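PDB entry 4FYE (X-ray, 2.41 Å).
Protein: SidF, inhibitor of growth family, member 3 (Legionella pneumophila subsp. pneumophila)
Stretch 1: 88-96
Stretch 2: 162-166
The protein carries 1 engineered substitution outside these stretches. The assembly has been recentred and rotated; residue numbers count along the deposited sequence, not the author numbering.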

# COMPACT_ATOMS: atom_id res chain seq x y z
N SER A 88 -15.44 22.20 -13.09
CA SER A 88 -14.90 21.34 -14.13
C SER A 88 -16.07 20.75 -14.93
O SER A 88 -16.06 20.82 -16.15
N LEU A 89 -17.11 20.27 -14.24
CA LEU A 89 -18.30 19.71 -14.91
C LEU A 89 -19.08 20.69 -15.73
O LEU A 89 -19.43 20.37 -16.88
N ILE A 90 -19.35 21.88 -15.18
CA ILE A 90 -20.07 22.88 -16.00
C ILE A 90 -19.24 23.44 -17.16
O ILE A 90 -19.80 23.89 -18.15
N ASP A 91 -17.91 23.37 -17.05
CA ASP A 91 -17.00 23.79 -18.14
C ASP A 91 -17.00 22.78 -19.29
O ASP A 91 -17.01 23.17 -20.45
N LYS A 92 -17.01 21.50 -18.97
CA LYS A 92 -16.99 20.54 -20.04
C LYS A 92 -18.38 20.13 -20.52
O LYS A 92 -18.49 19.28 -21.41
N ASP A 93 -19.44 20.74 -19.99
CA ASP A 93 -20.82 20.32 -20.32
C ASP A 93 -21.38 20.99 -21.59
O ASP A 93 -20.80 21.95 -22.09
N LYS A 94 -22.51 20.48 -22.09
CA LYS A 94 -23.10 21.01 -23.31
C LYS A 94 -24.12 22.14 -23.12
O LYS A 94 -24.41 22.86 -24.09
N LYS A 95 -24.63 22.29 -21.90
CA LYS A 95 -25.54 23.38 -21.57
C LYS A 95 -24.80 24.75 -21.43
O LYS A 95 -23.58 24.80 -21.42
N GLY A 96 -25.54 25.86 -21.41
CA GLY A 96 -24.91 27.19 -21.39
C GLY A 96 -25.03 27.86 -20.03
O GLY A 96 -25.31 27.20 -19.01
N ALA A 162 -27.73 23.96 -8.76
CA ALA A 162 -27.22 25.07 -9.54
C ALA A 162 -26.37 24.59 -10.66
O ALA A 162 -26.27 25.25 -11.68
N SER A 163 -25.71 23.46 -10.49
CA SER A 163 -24.72 23.08 -11.50
C SER A 163 -25.36 22.26 -12.61
O SER A 163 -24.81 22.16 -13.70
N GLY A 164 -26.56 21.74 -12.33
CA GLY A 164 -27.27 20.82 -13.21
C GLY A 164 -26.65 19.42 -13.27
O GLY A 164 -26.94 18.66 -14.19
N HIS A 165 -25.79 19.06 -12.31
CA HIS A 165 -25.22 17.72 -12.32
C HIS A 165 -25.64 16.91 -11.16
O HIS A 165 -26.09 17.44 -10.14
N LYS A 166 -25.55 15.60 -11.28
CA LYS A 166 -25.98 14.78 -10.15
C LYS A 166 -24.85 14.50 -9.15
O LYS A 166 -23.64 14.53 -9.47

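Stretch 1 opens as the last part of a helix and runs on into a loop. Stretch 2 finishes a helix at Ser163, turns at Gly164 and continues as loop. The contact between them is small, with 287 Å² buried when both sides are summed. His165 is its centre, with more area covered than any other residue here.

Ser88 makes no contact with stretch 2. Its side chain is t and its OG is hydrogen-bonded elsewhere in the structure. Ser88 O accepts the helical hydrogen bond from Lys92 N at 3.1 Å.

Leu89 is the first residue to reach across. Its CA-to-CB bond points toward stretch 2. Both chi angles lie between wells, at -108° and 22°. Leu89 CB sits over one face of the His165 ring, 3.9 Å from the centroid and 18° off the ring normal. This is a CH-pi contact. The closest pair is Leu89 CG to His165 CD2, at 3.3 Å.

Ile90 is also buried, but its CA-to-CB bond points sideways. Chi1 is p and chi2 is off-well at -138°. Its CG2 methyl carries the closest contacts with stretch 2. Ile90 CG2 lies 3.3 Å from Ser163 O and 3.9 Å from Ser163 CB. Ile90 CG2 also comes within 4.4 Å of His165 ND1, oblique to the ring.

Asp91 (m) and Lys92 (chi1 p) are exposed and do not touch stretch 2.

Asp93 follows in the loop. Its CA-to-CB bond points toward stretch 2, with chi1 p. Asp93 OD2 lies at the ring edge, near its plane, 3.2 Å from His165 CE1. The acidic oxygen thus meets a ring carbon, and OD2 has its hydrogen bond elsewhere in the structure. The other carboxylate oxygen turns to its own stretch: Asp93 OD1 is 3.0 Å from Lys95 N.

Lys94 is exposed and out of reach of stretch 2. The CA-to-CB bond of Lys95 points toward stretch 2, with chi1 to chi4 m, t, m, m. This long side chain brings its amine to the turn. Lys95 NZ donates a weak hydrogen bond to Gly164 O at 3.4 Å, the one hydrogen bond between the stretches. Lys95 NZ is also 4.2 Å from His165 CE1, oblique to the ring. Gly96 has no side chain and makes no contact.

Gly164 leaves the helix with positive phi, at 71°, which by itself favours glycine. A CB here would point toward stretch 1 and lie 2.9 Å from Lys95 NZ, a clash.

The CA-to-CB bond of His165 points toward stretch 1, with chi1 m and chi2 at 61°. His165 ND1 donates to Ser163 O at 3.1 Å and ties the ring to its own helix end. The backbone is held separately: His165 N donates to Ser163 OG at 3.1 Å, with Ser163 in the p rotamer. The ring so tied receives Leu89 over one face. The CA-to-CB bond of Lys166 points away, with chi1 m.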

# COMPACT_ATOMS: atom_id res chain seq x y z
CB SER A 88 -14.00 20.27 -13.54
OG SER A 88 -13.41 19.51 -14.56
CB LEU A 89 -19.24 18.99 -13.93
CG LEU A 89 -19.31 17.46 -13.99
CD1 LEU A 89 -18.08 16.81 -14.60
CD2 LEU A 89 -19.68 16.81 -12.66
CB ILE A 90 -20.82 24.00 -15.20
CG1 ILE A 90 -19.89 24.99 -14.52
CG2 ILE A 90 -21.76 23.39 -14.14
CD1 ILE A 90 -20.36 25.33 -13.11
CB ASP A 91 -15.56 24.03 -17.67
CG ASP A 91 -15.32 25.46 -17.14
OD1 ASP A 91 -16.30 26.22 -16.88
OD2 ASP A 91 -14.14 25.81 -16.94
CB LYS A 92 -16.08 19.34 -19.71
CG LYS A 92 -16.77 18.20 -18.97
CD LYS A 92 -15.82 17.02 -18.78
CE LYS A 92 -14.57 17.45 -18.03
NZ LYS A 92 -13.95 16.25 -17.42
CB ASP A 93 -21.79 20.33 -19.11
CG ASP A 93 -22.48 21.68 -18.84
OD1 ASP A 93 -22.59 22.55 -19.74
OD2 ASP A 93 -22.94 21.87 -17.69
CB LYS A 94 -23.64 19.90 -24.21
CG LYS A 94 -22.89 19.84 -25.53
CD LYS A 94 -21.73 18.85 -25.54
CE LYS A 94 -21.06 18.96 -26.91
NZ LYS A 94 -20.56 17.66 -27.43
CB LYS A 95 -26.45 23.02 -20.35
CG LYS A 95 -26.97 21.56 -20.30
CD LYS A 95 -28.11 21.28 -19.28
CE LYS A 95 -27.72 21.28 -17.78
NZ LYS A 95 -26.88 20.16 -17.21
CB ALA A 162 -26.43 26.02 -8.68
CB SER A 163 -23.56 22.35 -10.87
OG SER A 163 -23.85 20.97 -10.83
CB HIS A 165 -23.71 17.78 -12.46
CG HIS A 165 -23.26 18.16 -13.84
ND1 HIS A 165 -23.58 19.35 -14.41
CD2 HIS A 165 -22.52 17.45 -14.80
CE1 HIS A 165 -23.06 19.40 -15.67
NE2 HIS A 165 -22.40 18.25 -15.89
CB LYS A 166 -26.68 13.51 -10.63
CG LYS A 166 -28.04 13.77 -11.27
CD LYS A 166 -28.49 12.60 -12.14
CE LYS A 166 -30.00 12.46 -12.10
NZ LYS A 166 -30.41 12.22 -10.68